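Local coordinates for protein internalin (Listeria monocytogenes serotype 4b, PDB 4FMZ) that probably takes part in adhesion to and invasion of host cells, as a leucine-rich-repeat protein of the internalin family, at residues 139-144 with 162-167. Sequence-based numbering, arbitrary orientation.
Sequences LGANHN and VTESKV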
loop_
_atom_site.group_PDB
_atom_site.type_symbol
_atom_site.label_atom_id
_atom_site.label_comp_id
_atom_site.label_asym_id
_atom_site.label_seq_id
_atom_site.Cartn_x
_atom_site.Cartn_y
_atom_site.Cartn_z
ATOM N N LEU A 139 -2.738 -7.263 1.694
ATOM C CA LEU A 139 -2.726 -8.482 0.866
ATOM C C LEU A 139 -1.652 -8.385 -0.249
ATOM O O LEU A 139 -1.666 -9.161 -1.218
ATOM C CB LEU A 139 -4.118 -8.728 0.249
ATOM C CG LEU A 139 -5.249 -9.069 1.244
ATOM C CD1 LEU A 139 -6.583 -9.182 0.520
ATOM C CD2 LEU A 139 -4.956 -10.349 2.006
ATOM N N GLY A 140 -0.726 -7.450 -0.070
ATOM C CA GLY A 140 0.346 -7.186 -1.019
ATOM C C GLY A 140 1.199 -8.384 -1.381
ATOM O O GLY A 140 1.541 -9.183 -0.517
ATOM N N ALA A 141 1.542 -8.512 -2.669
ATOM C CA ALA A 141 2.418 -9.549 -3.234
ATOM C C ALA A 141 1.929 -11.009 -2.993
ATOM O O ALA A 141 2.733 -11.927 -2.816
ATOM C CB ALA A 141 3.850 -9.375 -2.744
ATOM N N ASN A 142 0.611 -11.212 -3.033
ATOM C CA ASN A 142 0.001 -12.537 -3.071
ATOM C C ASN A 142 -0.259 -12.685 -4.561
ATOM O O ASN A 142 -1.307 -12.275 -5.052
ATOM C CB ASN A 142 -1.247 -12.622 -2.180
ATOM C CG ASN A 142 -0.901 -12.841 -0.733
ATOM O OD1 ASN A 142 -0.667 -13.971 -0.298
ATOM N ND2 ASN A 142 -0.802 -11.767 0.036
ATOM N N HIS A 143 0.781 -13.112 -5.297
ATOM C CA HIS A 143 0.831 -13.146 -6.763
ATOM C C HIS A 143 -0.316 -13.880 -7.456
ATOM O O HIS A 143 -0.640 -13.527 -8.587
ATOM C CB HIS A 143 2.170 -13.726 -7.240
ATOM C CG HIS A 143 3.360 -12.978 -6.709
ATOM N ND1 HIS A 143 3.422 -11.589 -6.738
ATOM C CD2 HIS A 143 4.490 -13.451 -6.133
ATOM C CE1 HIS A 143 4.581 -11.270 -6.185
ATOM N NE2 HIS A 143 5.262 -12.356 -5.814
ATOM N N ASN A 144 -0.947 -14.848 -6.787
ATOM C CA ASN A 144 -2.010 -15.651 -7.385
ATOM C C ASN A 144 -3.424 -15.250 -6.933
ATOM O O ASN A 144 -4.395 -15.898 -7.339
ATOM C CB ASN A 144 -1.749 -17.127 -7.120
ATOM C CG ASN A 144 -0.469 -17.595 -7.769
ATOM O OD1 ASN A 144 -0.278 -17.481 -8.986
ATOM N ND2 ASN A 144 0.457 -18.086 -6.968
ATOM N N VAL A 162 -3.382 -4.205 -2.074
ATOM C CA VAL A 162 -3.504 -5.411 -2.905
ATOM C C VAL A 162 -2.560 -5.157 -4.077
ATOM O O VAL A 162 -2.844 -4.292 -4.897
ATOM C CB VAL A 162 -4.946 -5.782 -3.358
ATOM C CG1 VAL A 162 -4.939 -7.080 -4.170
ATOM C CG2 VAL A 162 -5.911 -5.898 -2.175
ATOM N N THR A 163 -1.403 -5.818 -4.103
ATOM C CA THR A 163 -0.410 -5.565 -5.156
ATOM C C THR A 163 0.165 -6.826 -5.769
ATOM O O THR A 163 0.113 -7.890 -5.152
ATOM C CB THR A 163 0.775 -4.735 -4.595
ATOM O OG1 THR A 163 1.420 -5.488 -3.566
ATOM C CG2 THR A 163 0.359 -3.351 -4.070
ATOM N N GLU A 164 0.789 -6.682 -6.967
ATOM C CA GLU A 164 1.530 -7.730 -7.693
ATOM C C GLU A 164 0.723 -9.022 -7.868
ATOM O O GLU A 164 1.286 -10.121 -7.792
ATOM C CB GLU A 164 2.840 -8.042 -6.952
ATOM C CG GLU A 164 3.785 -6.861 -6.858
ATOM C CD GLU A 164 5.037 -7.195 -6.075
ATOM O OE1 GLU A 164 5.770 -8.126 -6.477
ATOM O OE2 GLU A 164 5.274 -6.531 -5.045
ATOM N N SER A 165 -0.584 -8.887 -8.077
ATOM C CA SER A 165 -1.487 -10.031 -8.154
ATOM C C SER A 165 -2.187 -10.148 -9.513
ATOM O O SER A 165 -1.901 -9.392 -10.441
ATOM C CB SER A 165 -2.534 -9.923 -7.047
ATOM O OG SER A 165 -3.460 -8.896 -7.358
ATOM N N LYS A 166 -3.123 -11.103 -9.607
ATOM C CA LYS A 166 -3.911 -11.352 -10.809
ATOM C C LYS A 166 -5.263 -10.600 -10.728
ATOM O O LYS A 166 -6.156 -10.854 -11.542
ATOM C CB LYS A 166 -4.105 -12.870 -11.006
ATOM C CG LYS A 166 -2.812 -13.572 -11.402
ATOM C CD LYS A 166 -2.997 -15.051 -11.668
ATOM C CE LYS A 166 -1.653 -15.708 -11.895
ATOM N NZ LYS A 166 -1.782 -17.117 -12.351
ATOM N N VAL A 167 -5.382 -9.630 -9.778
ATOM C CA VAL A 167 -6.598 -8.826 -9.572
ATOM C C VAL A 167 -6.873 -7.932 -10.790
ATOM O O VAL A 167 -6.064 -7.081 -11.162
ATOM C CB VAL A 167 -6.595 -8.003 -8.246
ATOM C CG1 VAL A 167 -7.676 -6.907 -8.245
ATOM C CG2 VAL A 167 -6.774 -8.923 -7.040
HETATM O O HOH W 1 0.945 -12.157 -10.521
#
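H143 and E164 run side by side and point the same way, with the imidazole and carboxylate planes turned 46° apart. The ring meets the neighbouring backbone with its edge: ND1 donates to E164 O over 2.8 Å, nearly straight at 169°; E164 O lies in the ring plane, and ND1 in the plane of that carbonyl. A141 O sits over the centre of one face of the H143 ring, 3.8 Å above its plane. CE1 approaches E164 OE1 at 3.4 Å, and the same carboxylate reaches A141 CB through OE2.

Both segments follow parallel strands, 136-138 and 159-161, so the contact joins equivalent loops of adjacent coils in the leucine-rich-repeat solenoid. L139 to N142 form a type II turn, within which N142 ND2 donates to L139 O from above the carbonyl plane; ND2 also bonds L117 O, and OD1 accepts from I122 N, so this asparagine ties its loop to the preceding coil. A141 N donates to T163 O at 2.9 Å and weakly to T163 OG1; chi1 of T163 (62°) places OG1 3.2 Å from G140 CA. S165 CB packs on N142 O, while its OG accepts from V167 N in an ST turn and hydrogen-bonds to N187 OD1 of the following coil. K166 extends alongside N144, K166 CE 3.7 Å from N144 OD1, while N144 ND2 bonds N121 OD1.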